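Local structure of uroporphyrinogen-III synthetase (Pseudomonas syringae pv. tomato, 3RE1) at residues A[176-189]-A[207-219]. The protein probably catalyses the cyclization of the linear tetrapyrrole hydroxymethylbilane to uroporphyrinogen III, with loss of water, in porphyrin biosynthesis. Numbering follows the deposited sequence.
Sequences YLPQHAPGTLLQRV and HLLQLAGDSWPDL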
loop_
_atom_site.group_PDB
_atom_site.type_symbol
_atom_site.label_atom_id
_atom_site.label_comp_id
_atom_site.label_asym_id
_atom_site.label_seq_id
_atom_site.Cartn_x
_atom_site.Cartn_y
_atom_site.Cartn_z
ATOM N N TYR A 176 3.866 6.317 -9.394
ATOM C CA TYR A 176 5.023 6.338 -10.274
ATOM C C TYR A 176 6.342 6.253 -9.490
ATOM O O TYR A 176 6.361 6.318 -8.248
ATOM C CB TYR A 176 4.997 7.599 -11.154
ATOM C CG TYR A 176 5.092 8.891 -10.372
ATOM C CD1 TYR A 176 6.223 9.190 -9.628
ATOM C CD2 TYR A 176 4.044 9.801 -10.363
ATOM C CE1 TYR A 176 6.315 10.348 -8.899
ATOM C CE2 TYR A 176 4.130 10.976 -9.629
ATOM C CZ TYR A 176 5.270 11.239 -8.908
ATOM O OH TYR A 176 5.378 12.393 -8.184
ATOM N N LEU A 177 7.433 6.109 -10.249
ATOM C CA LEU A 177 8.796 6.011 -9.724
ATOM C C LEU A 177 9.509 7.344 -9.829
ATOM O O LEU A 177 9.924 7.732 -10.925
ATOM C CB LEU A 177 9.601 4.996 -10.528
ATOM C CG LEU A 177 11.094 4.898 -10.183
ATOM C CD1 LEU A 177 11.312 4.117 -8.879
ATOM C CD2 LEU A 177 11.840 4.254 -11.330
ATOM N N PRO A 178 9.670 8.046 -8.692
ATOM C CA PRO A 178 10.340 9.332 -8.664
ATOM C C PRO A 178 11.575 9.328 -9.558
ATOM O O PRO A 178 12.222 8.299 -9.733
ATOM C CB PRO A 178 10.706 9.479 -7.196
ATOM C CG PRO A 178 9.549 8.841 -6.515
ATOM C CD PRO A 178 9.300 7.615 -7.330
ATOM N N GLN A 179 11.880 10.478 -10.142
ATOM C CA GLN A 179 13.022 10.597 -11.034
ATOM C C GLN A 179 14.353 10.537 -10.273
ATOM O O GLN A 179 14.699 11.475 -9.536
ATOM C CB GLN A 179 12.917 11.894 -11.851
ATOM C CG GLN A 179 13.791 11.909 -13.111
ATOM C CD GLN A 179 13.641 10.628 -13.957
ATOM O OE1 GLN A 179 14.586 10.216 -14.663
ATOM N NE2 GLN A 179 12.457 9.998 -13.892
ATOM N N HIS A 180 15.074 9.421 -10.459
ATOM C CA HIS A 180 16.378 9.177 -9.818
ATOM C C HIS A 180 17.515 8.962 -10.806
ATOM O O HIS A 180 17.355 8.282 -11.829
ATOM C CB HIS A 180 16.319 7.964 -8.894
ATOM C CG HIS A 180 15.563 8.208 -7.635
ATOM N ND1 HIS A 180 14.949 7.196 -6.930
ATOM C CD2 HIS A 180 15.303 9.352 -6.954
ATOM C CE1 HIS A 180 14.349 7.704 -5.868
ATOM N NE2 HIS A 180 14.547 9.011 -5.860
ATOM N N ALA A 181 18.671 9.531 -10.476
ATOM C CA ALA A 181 19.868 9.357 -11.286
ATOM C C ALA A 181 20.240 7.871 -11.316
ATOM O O ALA A 181 20.199 7.200 -10.280
ATOM C CB ALA A 181 21.012 10.189 -10.711
ATOM N N PRO A 182 20.586 7.341 -12.506
ATOM C CA PRO A 182 20.934 5.925 -12.656
ATOM C C PRO A 182 22.034 5.471 -11.714
ATOM O O PRO A 182 22.999 6.200 -11.455
ATOM C CB PRO A 182 21.398 5.838 -14.107
ATOM C CG PRO A 182 20.555 6.861 -14.788
ATOM C CD PRO A 182 20.576 8.024 -13.813
ATOM N N GLY A 183 21.876 4.264 -11.195
ATOM C CA GLY A 183 22.862 3.723 -10.282
ATOM C C GLY A 183 22.841 4.268 -8.859
ATOM O O GLY A 183 23.598 3.776 -8.013
ATOM N N THR A 184 21.991 5.264 -8.579
ATOM C CA THR A 184 21.956 5.879 -7.238
ATOM C C THR A 184 21.498 4.918 -6.146
ATOM O O THR A 184 21.534 5.264 -4.964
ATOM C CB THR A 184 21.081 7.172 -7.162
ATOM O OG1 THR A 184 19.796 6.932 -7.744
ATOM C CG2 THR A 184 21.753 8.329 -7.876
ATOM N N LEU A 185 21.073 3.715 -6.543
ATOM C CA LEU A 185 20.618 2.698 -5.589
ATOM C C LEU A 185 21.806 1.954 -4.993
ATOM O O LEU A 185 21.913 1.814 -3.781
ATOM C CB LEU A 185 19.650 1.707 -6.261
ATOM C CG LEU A 185 18.930 0.660 -5.385
ATOM C CD1 LEU A 185 19.775 -0.549 -5.129
ATOM C CD2 LEU A 185 18.454 1.255 -4.061
ATOM N N LEU A 186 22.695 1.481 -5.857
ATOM C CA LEU A 186 23.897 0.817 -5.404
ATOM C C LEU A 186 24.801 1.791 -4.627
ATOM O O LEU A 186 25.286 1.472 -3.533
ATOM C CB LEU A 186 24.653 0.215 -6.598
ATOM C CG LEU A 186 25.933 -0.590 -6.285
ATOM C CD1 LEU A 186 25.685 -1.768 -5.322
ATOM C CD2 LEU A 186 26.603 -1.074 -7.578
ATOM N N GLN A 187 25.016 2.983 -5.179
ATOM C CA GLN A 187 25.926 3.926 -4.540
ATOM C C GLN A 187 25.313 4.401 -3.236
ATOM O O GLN A 187 26.022 4.847 -2.324
ATOM C CB GLN A 187 26.252 5.117 -5.458
ATOM C CG GLN A 187 25.219 6.209 -5.415
ATOM C CD GLN A 187 25.606 7.405 -6.251
ATOM O OE1 GLN A 187 25.662 7.325 -7.492
ATOM N NE2 GLN A 187 25.871 8.538 -5.579
ATOM N N ARG A 188 23.991 4.298 -3.143
ATOM C CA ARG A 188 23.318 4.710 -1.929
ATOM C C ARG A 188 23.506 3.668 -0.842
ATOM O O ARG A 188 23.661 3.999 0.324
ATOM C CB ARG A 188 21.844 4.936 -2.188
ATOM C CG ARG A 188 21.083 5.409 -0.977
ATOM C CD ARG A 188 21.611 6.729 -0.479
ATOM N NE ARG A 188 20.564 7.422 0.270
ATOM C CZ ARG A 188 19.580 8.137 -0.282
ATOM N NH1 ARG A 188 19.502 8.291 -1.597
ATOM N NH2 ARG A 188 18.677 8.716 0.488
ATOM N N VAL A 189 23.510 2.409 -1.237
ATOM C CA VAL A 189 23.682 1.311 -0.293
ATOM C C VAL A 189 25.124 1.236 0.202
ATOM O O VAL A 189 25.370 0.831 1.341
ATOM C CB VAL A 189 23.268 -0.059 -0.927
ATOM C CG1 VAL A 189 23.432 -1.203 0.077
ATOM C CG2 VAL A 189 21.836 -0.001 -1.380
ATOM N N HIS A 207 10.520 -1.527 -9.324
ATOM C CA HIS A 207 11.034 -0.176 -9.063
ATOM C C HIS A 207 12.258 -0.231 -8.109
ATOM O O HIS A 207 12.788 0.808 -7.700
ATOM C CB HIS A 207 9.936 0.761 -8.465
ATOM C CG HIS A 207 8.782 1.051 -9.389
ATOM N ND1 HIS A 207 7.897 2.094 -9.174
ATOM C CD2 HIS A 207 8.352 0.424 -10.522
ATOM C CE1 HIS A 207 6.976 2.097 -10.129
ATOM N NE2 HIS A 207 7.231 1.093 -10.959
ATOM N N LEU A 208 12.661 -1.436 -7.716
ATOM C CA LEU A 208 13.813 -1.635 -6.835
ATOM C C LEU A 208 14.718 -2.504 -7.626
ATOM O O LEU A 208 15.857 -2.172 -7.852
ATOM C CB LEU A 208 13.452 -2.382 -5.563
ATOM C CG LEU A 208 14.658 -2.882 -4.726
ATOM C CD1 LEU A 208 15.478 -1.703 -4.225
ATOM C CD2 LEU A 208 14.238 -3.769 -3.536
ATOM N N LEU A 209 14.168 -3.637 -8.046
ATOM C CA LEU A 209 14.814 -4.556 -8.961
ATOM C C LEU A 209 15.085 -3.817 -10.288
ATOM O O LEU A 209 15.934 -4.216 -11.092
ATOM C CB LEU A 209 13.889 -5.743 -9.190
ATOM C CG LEU A 209 14.360 -6.866 -10.100
ATOM C CD1 LEU A 209 15.524 -7.598 -9.471
ATOM C CD2 LEU A 209 13.195 -7.826 -10.339
ATOM N N GLN A 210 14.360 -2.728 -10.497
ATOM C CA GLN A 210 14.587 -1.883 -11.653
ATOM C C GLN A 210 15.858 -1.080 -11.413
ATOM O O GLN A 210 16.893 -1.367 -12.007
ATOM C CB GLN A 210 13.411 -0.940 -11.830
ATOM C CG GLN A 210 13.400 -0.179 -13.124
ATOM C CD GLN A 210 12.224 0.796 -13.183
ATOM O OE1 GLN A 210 11.063 0.429 -12.943
ATOM N NE2 GLN A 210 12.521 2.051 -13.495
ATOM N N LEU A 211 15.765 -0.087 -10.526
ATOM C CA LEU A 211 16.889 0.772 -10.171
ATOM C C LEU A 211 18.111 -0.045 -9.837
ATOM O O LEU A 211 19.246 0.388 -10.051
ATOM C CB LEU A 211 16.536 1.641 -8.963
ATOM C CG LEU A 211 15.492 2.732 -9.198
ATOM C CD1 LEU A 211 15.443 3.605 -7.965
ATOM C CD2 LEU A 211 15.828 3.562 -10.435
ATOM N N ALA A 212 17.885 -1.239 -9.306
ATOM C CA ALA A 212 18.992 -2.081 -8.937
ATOM C C ALA A 212 19.755 -2.304 -10.230
ATOM O O ALA A 212 20.980 -2.284 -10.246
ATOM C CB ALA A 212 18.498 -3.388 -8.352
ATOM N N GLY A 213 19.020 -2.476 -11.322
ATOM C CA GLY A 213 19.644 -2.753 -12.602
ATOM C C GLY A 213 20.539 -3.967 -12.492
ATOM O O GLY A 213 20.300 -4.865 -11.672
ATOM N N ASP A 214 21.591 -3.978 -13.303
ATOM C CA ASP A 214 22.583 -5.058 -13.293
ATOM C C ASP A 214 23.323 -5.248 -11.957
ATOM O O ASP A 214 24.142 -6.164 -11.816
ATOM C CB ASP A 214 23.590 -4.829 -14.416
ATOM C CG ASP A 214 22.918 -4.457 -15.724
ATOM O OD1 ASP A 214 22.199 -5.302 -16.300
ATOM O OD2 ASP A 214 23.103 -3.310 -16.173
ATOM N N SER A 215 23.030 -4.399 -10.978
ATOM C CA SER A 215 23.662 -4.518 -9.658
ATOM C C SER A 215 22.959 -5.569 -8.789
ATOM O O SER A 215 23.526 -6.025 -7.784
ATOM C CB SER A 215 23.671 -3.160 -8.916
ATOM O OG SER A 215 24.291 -2.113 -9.658
ATOM N N TRP A 216 21.731 -5.933 -9.182
ATOM C CA TRP A 216 20.876 -6.839 -8.411
ATOM C C TRP A 216 21.474 -8.177 -7.943
ATOM O O TRP A 216 21.128 -8.689 -6.873
ATOM C CB TRP A 216 19.538 -7.064 -9.139
ATOM C CG TRP A 216 18.686 -8.129 -8.486
ATOM C CD1 TRP A 216 18.483 -9.411 -8.935
ATOM C CD2 TRP A 216 17.981 -8.023 -7.243
ATOM N NE1 TRP A 216 17.698 -10.101 -8.046
ATOM C CE2 TRP A 216 17.375 -9.275 -6.996
ATOM C CE3 TRP A 216 17.796 -6.993 -6.315
ATOM C CZ2 TRP A 216 16.594 -9.529 -5.847
ATOM C CZ3 TRP A 216 17.017 -7.245 -5.172
ATOM C CH2 TRP A 216 16.423 -8.502 -4.957
ATOM N N PRO A 217 22.375 -8.762 -8.735
ATOM C CA PRO A 217 22.999 -10.041 -8.347
ATOM C C PRO A 217 23.815 -10.022 -7.041
ATOM O O PRO A 217 24.227 -11.080 -6.537
ATOM C CB PRO A 217 23.878 -10.367 -9.552
ATOM C CG PRO A 217 23.082 -9.785 -10.687
ATOM C CD PRO A 217 22.613 -8.460 -10.156
ATOM N N ASP A 218 24.076 -8.830 -6.515
ATOM C CA ASP A 218 24.801 -8.718 -5.257
ATOM C C ASP A 218 23.929 -8.176 -4.126
ATOM O O ASP A 218 24.020 -8.653 -2.985
ATOM C CB ASP A 218 26.050 -7.866 -5.429
ATOM C CG ASP A 218 27.177 -8.626 -6.135
ATOM O OD1 ASP A 218 27.592 -9.707 -5.619
ATOM O OD2 ASP A 218 27.640 -8.122 -7.194
ATOM N N LEU A 219 23.068 -7.214 -4.458
ATOM C CA LEU A 219 22.083 -6.692 -3.502
ATOM C C LEU A 219 21.135 -7.805 -3.087
ATOM O O LEU A 219 20.578 -7.759 -1.980
ATOM C CB LEU A 219 21.264 -5.548 -4.106
ATOM C CG LEU A 219 22.062 -4.362 -4.641
ATOM C CD1 LEU A 219 21.154 -3.436 -5.386
ATOM C CD2 LEU A 219 22.778 -3.637 -3.503
HETATM O O HOH W 1 21.746 0.561 -8.554
#
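L177 packs against H207 where the chain leaves the interdomain ladder of the two-domain HemD fold and re-enters the domain built on the five-stranded parallel sheet, and from there a continuous strip of apolar contacts runs on to L185 and L186. Strand 166-176, paired with strand 47-50 of the connecting ladder, ends at Y176, and the following loop runs along residues 207-219 and leads into helix 186-191. At the ladder end, L177 and H207 lie antiparallel, side by side: CB of L177 is 3.6 Å from ND1 of H207, obliquely to the imidazole, while CD1 rests on H207 CB. The extended side chain of Q210 reaches in to meet the other methyl, CD2, which also touches CD2 of L211. The second methyl of L211, CD1, sits in the plane of the H180 ring, 3.8 Å from ND1; L211 thus lies between L177 and H180, one methyl to each, and its CB is 4.1 Å from L185 CB. A type II turn from A181 to T184 precedes L185, whose buried side chain points toward 207-219. With CG anti to the backbone N (chi1 -173°), its branches divide, CD1 going to L219 and CD2 reaching L208 CD1 at 4.2 Å. L186 sets CD1 against L219 CD2 and CD2 against the S215 hydroxyl. Beside these leucines a water accepts from L186 N at 3.0 Å and donates to L211 O at 2.9 Å.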